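Local coordinates for protein predicted HD superfamily hydrolase (uncultured Thermotogales bacterium, PDB 2PQ7) that binds a pair of iron(III) ions within an all-helical HD domain and is probably a metal-dependent hydrolase of undetermined substrate, at residues T38-E43 with I142-S147; S46-R51 with G125-D130; L56-I61 with A103-A108; A131-A136 with P187-T192. One frame throughout, in Å; residues are numbered along the deposited sequence.

Interaction 1 of 4, residues T38-E43 with I142-S147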
loop_
_atom_site.group_PDB
_atom_site.type_symbol
_atom_site.label_atom_id
_atom_site.label_comp_id
_atom_site.label_asym_id
_atom_site.label_seq_id
_atom_site.Cartn_x
_atom_site.Cartn_y
_atom_site.Cartn_z
ATOM N N THR A 38 -19.511 1.971 -0.786
ATOM C CA THR A 38 -20.607 2.441 -1.646
ATOM C C THR A 38 -20.206 3.639 -2.483
ATOM O O THR A 38 -20.473 3.719 -3.673
ATOM C CB THR A 38 -21.864 2.743 -0.794
ATOM O OG1 THR A 38 -22.410 1.477 -0.375
ATOM C CG2 THR A 38 -22.854 3.403 -1.585
ATOM N N PHE A 39 -19.490 4.580 -1.870
ATOM C CA PHE A 39 -19.074 5.726 -2.649
ATOM C C PHE A 39 -18.056 5.347 -3.715
ATOM O O PHE A 39 -18.136 5.835 -4.829
ATOM C CB PHE A 39 -18.502 6.803 -1.743
ATOM C CG PHE A 39 -19.484 7.333 -0.750
ATOM C CD1 PHE A 39 -20.806 7.546 -1.106
ATOM C CD2 PHE A 39 -19.082 7.645 0.535
ATOM C CE1 PHE A 39 -21.722 8.037 -0.194
ATOM C CE2 PHE A 39 -19.984 8.165 1.450
ATOM C CZ PHE A 39 -21.314 8.363 1.078
ATOM N N ARG A 40 -17.148 4.425 -3.408
ATOM C CA ARG A 40 -16.174 3.995 -4.426
ATOM C C ARG A 40 -16.868 3.244 -5.569
ATOM O O ARG A 40 -16.492 3.356 -6.735
ATOM C CB ARG A 40 -15.067 3.165 -3.779
ATOM C CG ARG A 40 -14.210 4.014 -2.821
ATOM C CD ARG A 40 -12.971 3.306 -2.410
ATOM N NE ARG A 40 -13.242 2.020 -1.787
ATOM C CZ ARG A 40 -13.472 1.807 -0.483
ATOM N NH1 ARG A 40 -13.435 2.766 0.413
ATOM N NH2 ARG A 40 -13.763 0.600 -0.088
ATOM N N VAL A 41 -17.870 2.434 -5.216
ATOM C CA VAL A 41 -18.656 1.701 -6.241
ATOM C C VAL A 41 -19.398 2.698 -7.137
ATOM O O VAL A 41 -19.458 2.554 -8.363
ATOM C CB VAL A 41 -19.588 0.655 -5.596
ATOM C CG1 VAL A 41 -20.498 -0.020 -6.688
ATOM C CG2 VAL A 41 -18.759 -0.412 -4.938
HETATM N N MSE A 42 -19.981 3.729 -6.552
HETATM C CA MSE A 42 -20.637 4.688 -7.374
HETATM C C MSE A 42 -19.639 5.428 -8.294
HETATM O O MSE A 42 -19.958 5.686 -9.449
HETATM C CB MSE A 42 -21.492 5.603 -6.547
HETATM C CG MSE A 42 -22.212 6.565 -7.420
HETATM SE SE MSE A 42 -21.184 8.166 -7.513
HETATM C CE MSE A 42 -21.726 8.635 -6.049
ATOM N N GLU A 43 -18.436 5.718 -7.805
ATOM C CA GLU A 43 -17.411 6.335 -8.669
ATOM C C GLU A 43 -17.079 5.405 -9.825
ATOM O O GLU A 43 -16.996 5.858 -10.981
ATOM C CB GLU A 43 -16.143 6.671 -7.871
ATOM C CG GLU A 43 -16.370 7.764 -6.846
ATOM C CD GLU A 43 -16.738 9.108 -7.465
ATOM O OE1 GLU A 43 -16.399 9.333 -8.652
ATOM O OE2 GLU A 43 -17.351 9.939 -6.751
ATOM N N ILE A 142 -5.268 -2.364 -1.425
ATOM C CA ILE A 142 -3.958 -2.619 -0.818
ATOM C C ILE A 142 -3.891 -1.958 0.554
ATOM O O ILE A 142 -3.483 -2.581 1.527
ATOM C CB ILE A 142 -2.795 -2.121 -1.705
ATOM C CG1 ILE A 142 -2.665 -2.956 -2.977
ATOM C CG2 ILE A 142 -1.473 -2.142 -0.926
ATOM C CD1 ILE A 142 -1.857 -2.261 -4.087
ATOM N N ALA A 143 -4.233 -0.679 0.630
ATOM C CA ALA A 143 -4.220 0.016 1.898
ATOM C C ALA A 143 -5.113 -0.707 2.926
ATOM O O ALA A 143 -4.728 -0.830 4.101
ATOM C CB ALA A 143 -4.621 1.457 1.743
ATOM N N ARG A 144 -6.286 -1.209 2.501
ATOM C CA ARG A 144 -7.169 -1.898 3.449
ATOM C C ARG A 144 -6.557 -3.138 4.004
ATOM O O ARG A 144 -6.740 -3.447 5.177
ATOM C CB ARG A 144 -8.510 -2.324 2.816
ATOM C CG ARG A 144 -9.610 -1.325 2.919
ATOM C CD ARG A 144 -11.004 -2.039 2.752
ATOM N NE ARG A 144 -11.063 -2.842 1.527
ATOM C CZ ARG A 144 -11.138 -2.321 0.309
ATOM N NH1 ARG A 144 -11.150 -0.998 0.146
ATOM N NH2 ARG A 144 -11.169 -3.125 -0.756
ATOM N N VAL A 145 -5.867 -3.887 3.165
ATOM C CA VAL A 145 -5.252 -5.118 3.634
ATOM C C VAL A 145 -4.279 -4.798 4.765
ATOM O O VAL A 145 -4.301 -5.443 5.807
ATOM C CB VAL A 145 -4.530 -5.877 2.505
ATOM C CG1 VAL A 145 -3.682 -7.026 3.072
ATOM C CG2 VAL A 145 -5.535 -6.405 1.502
ATOM N N PHE A 146 -3.456 -3.781 4.574
ATOM C CA PHE A 146 -2.485 -3.406 5.591
ATOM C C PHE A 146 -3.091 -2.766 6.839
ATOM O O PHE A 146 -2.588 -2.979 7.955
ATOM C CB PHE A 146 -1.346 -2.592 4.956
ATOM C CG PHE A 146 -0.483 -3.425 4.062
ATOM C CD1 PHE A 146 0.335 -4.406 4.595
ATOM C CD2 PHE A 146 -0.479 -3.258 2.696
ATOM C CE1 PHE A 146 1.134 -5.202 3.785
ATOM C CE2 PHE A 146 0.325 -4.050 1.897
ATOM C CZ PHE A 146 1.126 -5.020 2.442
ATOM N N SER A 147 -4.174 -2.018 6.682
ATOM C CA SER A 147 -4.861 -1.445 7.834
ATOM C C SER A 147 -5.487 -2.518 8.715
ATOM O O SER A 147 -5.402 -2.414 9.929
ATOM C CB SER A 147 -5.907 -0.444 7.408
ATOM O OG SER A 147 -5.266 0.661 6.810
#

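Interaction 2 of 4, residues S46-R51 with G125-D130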
loop_
_atom_site.group_PDB
_atom_site.type_symbol
_atom_site.label_atom_id
_atom_site.label_comp_id
_atom_site.label_asym_id
_atom_site.label_seq_id
_atom_site.Cartn_x
_atom_site.Cartn_y
_atom_site.Cartn_z
ATOM N N SER A 46 -19.932 5.356 -12.304
ATOM C CA SER A 46 -19.979 6.614 -13.047
ATOM C C SER A 46 -19.022 6.543 -14.255
ATOM O O SER A 46 -19.384 6.896 -15.388
ATOM C CB SER A 46 -19.558 7.757 -12.138
ATOM O OG SER A 46 -19.584 8.964 -12.838
ATOM N N GLU A 47 -17.818 6.062 -14.003
ATOM C CA GLU A 47 -16.810 5.903 -15.067
ATOM C C GLU A 47 -17.308 4.921 -16.140
ATOM O O GLU A 47 -17.344 5.208 -17.372
ATOM C CB GLU A 47 -15.510 5.357 -14.471
ATOM C CG GLU A 47 -14.926 6.107 -13.270
ATOM N N ILE A 48 -17.776 3.771 -15.670
ATOM C CA ILE A 48 -18.168 2.714 -16.572
ATOM C C ILE A 48 -19.359 3.168 -17.454
ATOM O O ILE A 48 -19.315 3.061 -18.698
ATOM C CB ILE A 48 -18.512 1.443 -15.808
ATOM C CG1 ILE A 48 -17.253 0.883 -15.130
ATOM C CG2 ILE A 48 -19.137 0.413 -16.737
ATOM C CD1 ILE A 48 -17.581 -0.142 -14.062
ATOM N N ALA A 49 -20.434 3.649 -16.827
ATOM C CA ALA A 49 -21.633 4.059 -17.565
ATOM C C ALA A 49 -21.343 5.189 -18.575
ATOM O O ALA A 49 -21.824 5.182 -19.712
ATOM C CB ALA A 49 -22.726 4.450 -16.590
ATOM N N SER A 50 -20.542 6.146 -18.162
ATOM C CA SER A 50 -20.142 7.211 -19.066
ATOM C C SER A 50 -19.394 6.671 -20.271
ATOM O O SER A 50 -19.728 6.948 -21.422
ATOM C CB SER A 50 -19.257 8.203 -18.331
ATOM O OG SER A 50 -20.020 8.936 -17.427
ATOM N N ARG A 51 -18.395 5.856 -20.040
ATOM C CA ARG A 51 -17.595 5.359 -21.167
ATOM C C ARG A 51 -18.327 4.329 -22.043
ATOM O O ARG A 51 -18.076 4.232 -23.234
ATOM C CB ARG A 51 -16.279 4.783 -20.672
ATOM C CG ARG A 51 -15.381 5.877 -20.131
ATOM C CD ARG A 51 -14.081 5.365 -19.590
ATOM N NE ARG A 51 -13.308 6.459 -18.995
ATOM N N GLY A 125 -27.464 -3.904 -14.254
ATOM C CA GLY A 125 -26.977 -4.922 -13.354
ATOM C C GLY A 125 -25.546 -5.368 -13.630
ATOM O O GLY A 125 -24.800 -5.605 -12.708
ATOM N N LYS A 126 -25.175 -5.418 -14.894
ATOM C CA LYS A 126 -23.844 -5.766 -15.303
ATOM C C LYS A 126 -22.855 -4.692 -14.870
ATOM O O LYS A 126 -21.783 -4.987 -14.334
ATOM C CB LYS A 126 -23.823 -6.039 -16.799
ATOM C CG LYS A 126 -24.519 -7.406 -17.104
ATOM C CD LYS A 126 -24.568 -7.679 -18.608
ATOM C CE LYS A 126 -25.495 -8.860 -18.950
ATOM N NZ LYS A 126 -25.861 -8.891 -20.422
ATOM N N ILE A 127 -23.188 -3.431 -15.120
ATOM C CA ILE A 127 -22.356 -2.310 -14.708
ATOM C C ILE A 127 -22.209 -2.293 -13.199
ATOM O O ILE A 127 -21.085 -2.130 -12.681
ATOM C CB ILE A 127 -22.934 -0.982 -15.197
ATOM C CG1 ILE A 127 -22.813 -0.934 -16.727
ATOM C CG2 ILE A 127 -22.243 0.205 -14.528
ATOM C CD1 ILE A 127 -23.496 0.219 -17.356
ATOM N N LEU A 128 -23.289 -2.534 -12.477
ATOM C CA LEU A 128 -23.263 -2.516 -11.016
ATOM C C LEU A 128 -22.337 -3.580 -10.499
ATOM O O LEU A 128 -21.520 -3.322 -9.623
ATOM C CB LEU A 128 -24.661 -2.717 -10.420
ATOM C CG LEU A 128 -24.694 -2.846 -8.898
ATOM C CD1 LEU A 128 -24.100 -1.597 -8.200
ATOM C CD2 LEU A 128 -26.097 -3.100 -8.424
ATOM N N GLN A 129 -22.500 -4.809 -11.010
ATOM C CA GLN A 129 -21.645 -5.888 -10.579
ATOM C C GLN A 129 -20.187 -5.612 -10.884
ATOM O O GLN A 129 -19.337 -5.801 -10.005
ATOM C CB GLN A 129 -22.103 -7.207 -11.155
ATOM C CG GLN A 129 -21.392 -8.339 -10.534
ATOM C CD GLN A 129 -22.087 -9.668 -10.830
ATOM O OE1 GLN A 129 -22.048 -10.173 -11.947
ATOM N NE2 GLN A 129 -22.723 -10.240 -9.823
ATOM N N ASP A 130 -19.870 -5.069 -12.055
ATOM C CA ASP A 130 -18.520 -4.716 -12.352
ATOM C C ASP A 130 -17.986 -3.676 -11.375
ATOM O O ASP A 130 -16.850 -3.785 -10.893
ATOM C CB ASP A 130 -18.388 -4.130 -13.760
ATOM C CG ASP A 130 -18.458 -5.162 -14.870
ATOM O OD1 ASP A 130 -18.488 -6.410 -14.599
ATOM O OD2 ASP A 130 -18.433 -4.709 -16.049
#

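Interaction 3 of 4, residues L56-I61 with A103-A108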
loop_
_atom_site.group_PDB
_atom_site.type_symbol
_atom_site.label_atom_id
_atom_site.label_comp_id
_atom_site.label_asym_id
_atom_site.label_seq_id
_atom_site.Cartn_x
_atom_site.Cartn_y
_atom_site.Cartn_z
ATOM N N LEU A 56 -26.507 6.581 -17.098
ATOM C CA LEU A 56 -25.801 7.000 -15.905
ATOM C C LEU A 56 -26.700 7.076 -14.667
ATOM O O LEU A 56 -26.276 6.727 -13.567
ATOM C CB LEU A 56 -25.191 8.413 -16.150
ATOM C CG LEU A 56 -24.341 9.012 -15.056
ATOM C CD1 LEU A 56 -23.067 8.168 -14.880
ATOM C CD2 LEU A 56 -23.988 10.485 -15.385
ATOM N N GLN A 57 -27.927 7.589 -14.843
ATOM C CA GLN A 57 -28.851 7.748 -13.740
ATOM C C GLN A 57 -29.117 6.384 -13.066
ATOM O O GLN A 57 -29.056 6.283 -11.849
ATOM C CB GLN A 57 -30.160 8.414 -14.174
ATOM C CG GLN A 57 -29.951 9.845 -14.714
ATOM C CD GLN A 57 -31.233 10.606 -14.924
ATOM O OE1 GLN A 57 -32.328 10.110 -14.660
ATOM N NE2 GLN A 57 -31.100 11.863 -15.368
ATOM N N LYS A 58 -29.460 5.402 -13.892
ATOM C CA LYS A 58 -29.697 4.042 -13.364
ATOM C C LYS A 58 -28.450 3.466 -12.661
ATOM O O LYS A 58 -28.573 2.964 -11.586
ATOM C CB LYS A 58 -30.148 3.096 -14.488
ATOM C CG LYS A 58 -31.570 3.298 -15.007
ATOM C CD LYS A 58 -31.901 2.399 -16.239
ATOM C CE LYS A 58 -33.299 2.645 -16.769
ATOM N NZ LYS A 58 -33.542 1.945 -18.047
ATOM N N ALA A 59 -27.288 3.624 -13.280
ATOM C CA ALA A 59 -26.043 3.090 -12.759
ATOM C C ALA A 59 -25.650 3.686 -11.420
ATOM O O ALA A 59 -25.331 2.989 -10.482
ATOM C CB ALA A 59 -24.977 3.254 -13.799
ATOM N N ILE A 60 -25.732 5.019 -11.329
ATOM C CA ILE A 60 -25.403 5.722 -10.114
ATOM C C ILE A 60 -26.323 5.382 -8.954
ATOM O O ILE A 60 -25.857 5.127 -7.844
ATOM C CB ILE A 60 -25.482 7.254 -10.353
ATOM C CG1 ILE A 60 -24.325 7.671 -11.246
ATOM C CG2 ILE A 60 -25.481 8.050 -9.064
ATOM C CD1 ILE A 60 -22.911 7.405 -10.646
ATOM N N ILE A 61 -27.624 5.431 -9.236
ATOM C CA ILE A 61 -28.630 5.150 -8.218
ATOM C C ILE A 61 -28.519 3.691 -7.755
ATOM O O ILE A 61 -28.548 3.435 -6.551
ATOM C CB ILE A 61 -30.029 5.588 -8.654
ATOM C CG1 ILE A 61 -30.049 7.153 -8.728
ATOM C CG2 ILE A 61 -31.085 5.097 -7.706
ATOM C CD1 ILE A 61 -31.310 7.694 -9.292
ATOM N N ALA A 103 -37.890 -0.715 -11.907
ATOM C CA ALA A 103 -37.746 -2.174 -12.039
ATOM C C ALA A 103 -36.320 -2.520 -12.411
ATOM O O ALA A 103 -35.766 -3.487 -11.915
ATOM C CB ALA A 103 -38.707 -2.689 -13.040
ATOM N N GLU A 104 -35.705 -1.756 -13.273
ATOM C CA GLU A 104 -34.351 -2.081 -13.707
ATOM C C GLU A 104 -33.364 -1.903 -12.554
ATOM O O GLU A 104 -32.454 -2.709 -12.349
ATOM C CB GLU A 104 -33.893 -1.268 -14.954
ATOM C CG GLU A 104 -32.443 -1.579 -15.356
ATOM C CD GLU A 104 -32.078 -1.186 -16.773
ATOM O OE1 GLU A 104 -32.997 -0.950 -17.577
ATOM O OE2 GLU A 104 -30.859 -1.152 -17.101
ATOM N N VAL A 105 -33.456 -0.782 -11.865
ATOM C CA VAL A 105 -32.580 -0.545 -10.731
ATOM C C VAL A 105 -32.766 -1.614 -9.664
ATOM O O VAL A 105 -31.766 -2.125 -9.098
ATOM C CB VAL A 105 -32.772 0.876 -10.117
ATOM C CG1 VAL A 105 -32.016 1.047 -8.804
ATOM C CG2 VAL A 105 -32.341 1.922 -11.115
ATOM N N SER A 106 -34.022 -1.914 -9.345
ATOM C CA SER A 106 -34.308 -2.912 -8.329
ATOM C C SER A 106 -33.733 -4.308 -8.715
ATOM O O SER A 106 -33.091 -4.938 -7.868
ATOM C CB SER A 106 -35.806 -2.970 -8.031
ATOM O OG SER A 106 -36.275 -1.721 -7.525
ATOM N N LYS A 107 -33.902 -4.729 -9.972
ATOM C CA LYS A 107 -33.428 -6.026 -10.444
ATOM C C LYS A 107 -31.915 -5.995 -10.380
ATOM O O LYS A 107 -31.259 -7.013 -10.037
ATOM C CB LYS A 107 -33.891 -6.255 -11.879
ATOM C CG LYS A 107 -33.499 -7.643 -12.415
ATOM C CD LYS A 107 -34.053 -7.900 -13.881
ATOM N N ALA A 108 -31.279 -4.887 -10.721
ATOM C CA ALA A 108 -29.830 -4.825 -10.664
ATOM C C ALA A 108 -29.330 -5.068 -9.264
ATOM O O ALA A 108 -28.349 -5.774 -9.032
ATOM C CB ALA A 108 -29.338 -3.469 -11.177
#

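Interaction 4 of 4, residues A131-A136 with P187-T192. With FE (Fe (III) ion), chain C.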
loop_
_atom_site.group_PDB
_atom_site.type_symbol
_atom_site.label_atom_id
_atom_site.label_comp_id
_atom_site.label_asym_id
_atom_site.label_seq_id
_atom_site.Cartn_x
_atom_site.Cartn_y
_atom_site.Cartn_z
ATOM N N ALA A 131 -18.753 -2.632 -11.159
ATOM C CA ALA A 131 -18.382 -1.521 -10.292
ATOM C C ALA A 131 -18.105 -1.983 -8.851
ATOM O O ALA A 131 -17.161 -1.501 -8.173
ATOM C CB ALA A 131 -19.482 -0.487 -10.307
ATOM N N ASP A 132 -18.926 -2.917 -8.394
ATOM C CA ASP A 132 -18.821 -3.487 -7.045
ATOM C C ASP A 132 -17.543 -4.312 -6.970
ATOM O O ASP A 132 -16.699 -4.111 -6.067
ATOM C CB ASP A 132 -20.035 -4.364 -6.792
ATOM C CG ASP A 132 -20.158 -4.842 -5.349
ATOM O OD1 ASP A 132 -19.909 -4.022 -4.422
ATOM O OD2 ASP A 132 -20.538 -6.020 -5.170
ATOM N N ARG A 133 -17.356 -5.197 -7.951
ATOM C CA ARG A 133 -16.216 -6.115 -7.878
ATOM C C ARG A 133 -14.900 -5.420 -8.102
ATOM O O ARG A 133 -13.875 -5.847 -7.533
ATOM C CB ARG A 133 -16.387 -7.306 -8.819
ATOM C CG ARG A 133 -17.581 -8.151 -8.492
ATOM C CD ARG A 133 -17.907 -9.214 -9.498
ATOM N NE ARG A 133 -16.783 -10.149 -9.606
ATOM C CZ ARG A 133 -15.877 -10.195 -10.591
ATOM N NH1 ARG A 133 -15.940 -9.426 -11.681
ATOM N NH2 ARG A 133 -14.902 -11.090 -10.499
ATOM N N LEU A 134 -14.886 -4.295 -8.826
ATOM C CA LEU A 134 -13.631 -3.568 -9.036
ATOM C C LEU A 134 -13.061 -3.072 -7.695
ATOM O O LEU A 134 -11.868 -2.809 -7.597
ATOM C CB LEU A 134 -13.831 -2.325 -9.910
ATOM C CG LEU A 134 -13.789 -2.505 -11.420
ATOM C CD1 LEU A 134 -14.251 -1.214 -12.151
ATOM C CD2 LEU A 134 -12.317 -2.891 -11.834
ATOM N N ASP A 135 -13.909 -2.924 -6.686
ATOM C CA ASP A 135 -13.457 -2.405 -5.390
ATOM C C ASP A 135 -12.549 -3.367 -4.624
ATOM O O ASP A 135 -11.937 -2.956 -3.644
ATOM C CB ASP A 135 -14.644 -1.971 -4.526
ATOM C CG ASP A 135 -14.221 -1.009 -3.423
ATOM O OD1 ASP A 135 -13.522 -0.018 -3.730
ATOM O OD2 ASP A 135 -14.620 -1.259 -2.274
ATOM N N ALA A 136 -12.479 -4.635 -5.031
ATOM C CA ALA A 136 -11.590 -5.604 -4.419
ATOM C C ALA A 136 -10.112 -5.422 -4.833
ATOM O O ALA A 136 -9.218 -6.043 -4.241
ATOM C CB ALA A 136 -12.031 -6.969 -4.757
ATOM N N PRO A 187 -9.531 -9.910 -14.395
ATOM C CA PRO A 187 -9.901 -8.868 -15.361
ATOM C C PRO A 187 -10.838 -9.369 -16.452
ATOM O O PRO A 187 -11.728 -8.637 -16.864
ATOM C CB PRO A 187 -8.556 -8.422 -15.934
ATOM C CG PRO A 187 -7.595 -8.613 -14.788
ATOM C CD PRO A 187 -8.117 -9.803 -13.987
ATOM N N GLU A 188 -10.664 -10.611 -16.898
ATOM C CA GLU A 188 -11.566 -11.194 -17.914
ATOM C C GLU A 188 -12.943 -11.626 -17.358
ATOM O O GLU A 188 -13.827 -12.017 -18.121
ATOM C CB GLU A 188 -10.905 -12.372 -18.659
ATOM C CG GLU A 188 -10.695 -13.682 -17.870
ATOM C CD GLU A 188 -9.551 -13.640 -16.858
ATOM O OE1 GLU A 188 -8.776 -12.646 -16.838
ATOM O OE2 GLU A 188 -9.428 -14.624 -16.087
ATOM N N THR A 189 -13.112 -11.583 -16.035
ATOM C CA THR A 189 -14.388 -11.920 -15.392
ATOM C C THR A 189 -15.408 -10.760 -15.402
ATOM O O THR A 189 -16.538 -10.948 -15.014
ATOM C CB THR A 189 -14.158 -12.285 -13.916
ATOM O OG1 THR A 189 -13.497 -11.195 -13.271
ATOM C CG2 THR A 189 -13.275 -13.536 -13.788
ATOM N N PHE A 190 -15.016 -9.588 -15.876
ATOM C CA PHE A 190 -15.905 -8.430 -15.885
ATOM C C PHE A 190 -16.789 -8.376 -17.131
ATOM O O PHE A 190 -16.406 -8.823 -18.202
ATOM C CB PHE A 190 -15.087 -7.173 -15.708
ATOM C CG PHE A 190 -14.493 -7.060 -14.345
ATOM C CD1 PHE A 190 -13.341 -7.793 -13.987
ATOM C CD2 PHE A 190 -15.100 -6.270 -13.386
ATOM C CE1 PHE A 190 -12.846 -7.702 -12.707
ATOM C CE2 PHE A 190 -14.598 -6.173 -12.107
ATOM C CZ PHE A 190 -13.469 -6.883 -11.763
ATOM N N TRP A 191 -17.991 -7.822 -16.971
ATOM C CA TRP A 191 -18.962 -7.762 -18.041
ATOM C C TRP A 191 -18.627 -6.764 -19.112
ATOM O O TRP A 191 -18.828 -7.029 -20.315
ATOM C CB TRP A 191 -20.348 -7.370 -17.501
ATOM C CG TRP A 191 -20.947 -8.335 -16.600
ATOM C CD1 TRP A 191 -21.035 -8.263 -15.236
ATOM C CD2 TRP A 191 -21.561 -9.544 -16.982
ATOM N NE1 TRP A 191 -21.668 -9.378 -14.745
ATOM C CE2 TRP A 191 -21.999 -10.183 -15.807
ATOM C CE3 TRP A 191 -21.791 -10.159 -18.213
ATOM C CZ2 TRP A 191 -22.668 -11.398 -15.832
ATOM C CZ3 TRP A 191 -22.442 -11.368 -18.236
ATOM C CH2 TRP A 191 -22.883 -11.973 -17.053
ATOM N N THR A 192 -18.250 -5.561 -18.698
ATOM C CA THR A 192 -18.014 -4.486 -19.622
ATOM C C THR A 192 -16.553 -4.328 -20.018
ATOM O O THR A 192 -15.648 -4.584 -19.238
ATOM C CB THR A 192 -18.498 -3.125 -19.083
ATOM O OG1 THR A 192 -17.751 -2.749 -17.916
ATOM C CG2 THR A 192 -19.957 -3.169 -18.730
HETATM FE FE FE C . -20.983 -3.737 -2.607
HETATM O O HOH W 1 -22.044 -5.476 -2.997
#

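Interaction 1 of 4, residues T38-E43 with I142-S147
Arg40 and Arg144 meet between helix 35-52 and helix 139-147, which stand well apart here: Arg40 CA and Arg144 CA, the closest such pair of the two segments, are 13.3 Å apart. Two long side chains bridge this distance, as arginines can. Each chain bends at its third torsion (chi3 -57° in Arg40, -53° in Arg144), and the two pass alongside, pointing opposite ways, until Arg40 NH2 lies 3.1 Å from Arg144 NH1. Both atoms are donors, so no hydrogen bond forms between them; the guanidinium planes lie 16° apart. What makes the pairing of like charges tolerable is probably Asp135, whose carboxylate takes a salt bridge from Arg40 NE and whose backbone carbonyl accepts from Arg144 NH2; Arg40 NH1 also bonds Ser36 OG, and Arg40 packs on Glu216 of the second subunit. The site borders the metal centre of the HD domain: His37 binds iron, and Asp135 hydrogen-bonds its ND1, making Asp135 a second-shell residue that Arg40 in turn positions. Replacing Arg40 with an alanine would probably leave the Asp135 carboxylate without its cationic mate and less firmly set against His37. On helix 139-147, Phe146 and Ala143 pack against the second subunit.

Interaction 2 of 4, residues S46-R51 with G125-D130
Ile48 and Ile127 meet at the heart of this buried crossing, methyl to methyl, with Ile48 CG2 3.8 Å from Ile127 CG2. Their helices run roughly antiparallel, with axes 9.8 Å apart and an angle of 141° between their directions. Both isoleucines have CG2 anti to the backbone N and CG1 beside it, and the side chains lie side by side, heading opposite ways, so that Ile48 CG2 also rests on Ile127 CG1 at 3.9 Å. A beta-branched residue suits the place because it offers a second arm: Ile48 CD1 reaches Asp130 CB at 4.1 Å, crossing that side chain at about a right angle, while Ile127 CD1 lies against Ala49, where a small residue lets helix 56-65 come close through Ala59. The carboxylate of Asp130, buried in this tight part, accepts from the backbone N atoms of Trp191 and Thr192, so the charge is satisfied. The pairing belongs to the helical core of the HD domain, joining helix 35-52, which carries the iron ligand His37 near its start, to helix 123-133, which carries the ligand Asp132 near its end. Away from the isoleucines the contact gives out: Ser50, partly exposed, folds its OG back on its own helix to Ser46 O at 3.0 Å, and Arg51 next to it is exposed.

Interaction 3 of 4, residues L56-I61 with A103-A108
Lys58 and Glu104 form a salt bridge between helix 56-65 and helix 99-111, with Lys58 NZ donating to Glu104 OE1 at 3.0 Å. The ammonium meets the oxygen from well above the carboxylate plane, 64° out of it, and the two side chains cross at about a right angle. Both chains are extended beyond CG, Glu104 starting with CG anti to the backbone N (chi1 177°), and this brings the lysine methylenes over the carboxylate as well: Lys58 CD lies 3.6 Å from Glu104 CD. A lysine suits this partly exposed margin because its aliphatic stem can pack while its charged end pairs. The other oxygen, Glu104 OE2, accepts from Thr124 OG1 of helix 123-133, so the carboxylate is held at both oxygens. Were Lys58 an alanine, Glu104 OE1 would probably lose its cationic mate and the carboxylate would keep mainly its tie to Thr124. Inward from the charges, the contact becomes apolar. Val105 CG2 fits against the base of Lys58, 4.2 Å from its CB and 3.9 Å from its carbonyl O, and on the other branch Val105 CG1 comes within 4.3 Å of Ile61 CG2. The compact, branched valine packs closely here, where the CA atoms of Lys58 and Val105 approach to 6.0 Å. The two helices run in broadly the same direction, 38° apart, within the HD domain's helical bundle; Ala59 and Ile60 face helix 35-52, Ala108 touches Thr124 of helix 123-133, and Phe101 of helix 99-111 packs against Lys58 and Ile61.

Interaction 4 of 4, residues A131-A136 with P187-T192
Beside the HD-domain metal site, Arg133 and Leu134 pack on Thr189 and Phe190 of the loop 187-192 that leads into helix 193-217. Helix 123-133 carries Asp132, the closing aspartate of that site: its OD1 binds the iron at 2.1 Å, alongside His37, His66 and Asp67, while OD2 accepts a hydrogen bond from the water that is also an iron ligand. Arg133, the next residue, reaches instead into the loop. Its chain bends at chi3 (61°), which lays NH1 over the centre of the Phe190 ring, 3.4 Å above the ring plane; with CZ 4.5 Å from the ring centroid and 18° off the normal this is a cation-pi contact, although the guanidinium is tilted 44° against the ring. Thr189 OG1 sits at the edge of the guanidinium, near its plane, and takes a hydrogen bond from Arg133 NH2 at 3.1 Å and a weak one from NH1. Leu134 CG approaches from the other side of the ring plane, just beyond the rim and 3.8 Å from Phe190 CE2, while the backbone N of Leu134 lies at the edge in the ring plane. A phenylalanine suits the place because it offers one face to the cation and meets the leucine from the opposite side, and helix 193-217 packs against it through Ala195 and Ala199. The ring and the hydroxyl hold the guanidinium from two directions, which is likely to restrict its turning and ties the loop to the helix, while Asp132, one residue earlier, faces the iron.

Interaction 2 is the wholly buried contact, an apolar crossing without hydrogen bonds, whereas interactions 1, 3 and 4 are partly buried and draw on charge. Interaction 3 pairs opposite charges outside a small apolar patch; interaction 1 brings two like charges together; interaction 4 turns a cation onto a ring and a hydroxyl. Helix 35-52 serves interactions 1 and 2, and helix 123-133 serves 2 and 4. Asp135, from the segment of interaction 4, supplies the counter-charge that interaction 1 lacks within itself, and Asp130 ties interaction 2 to the loop of interaction 4. Interactions 2 and 3 touch through Ala49 and Ala59, while 3 and 4 do not touch.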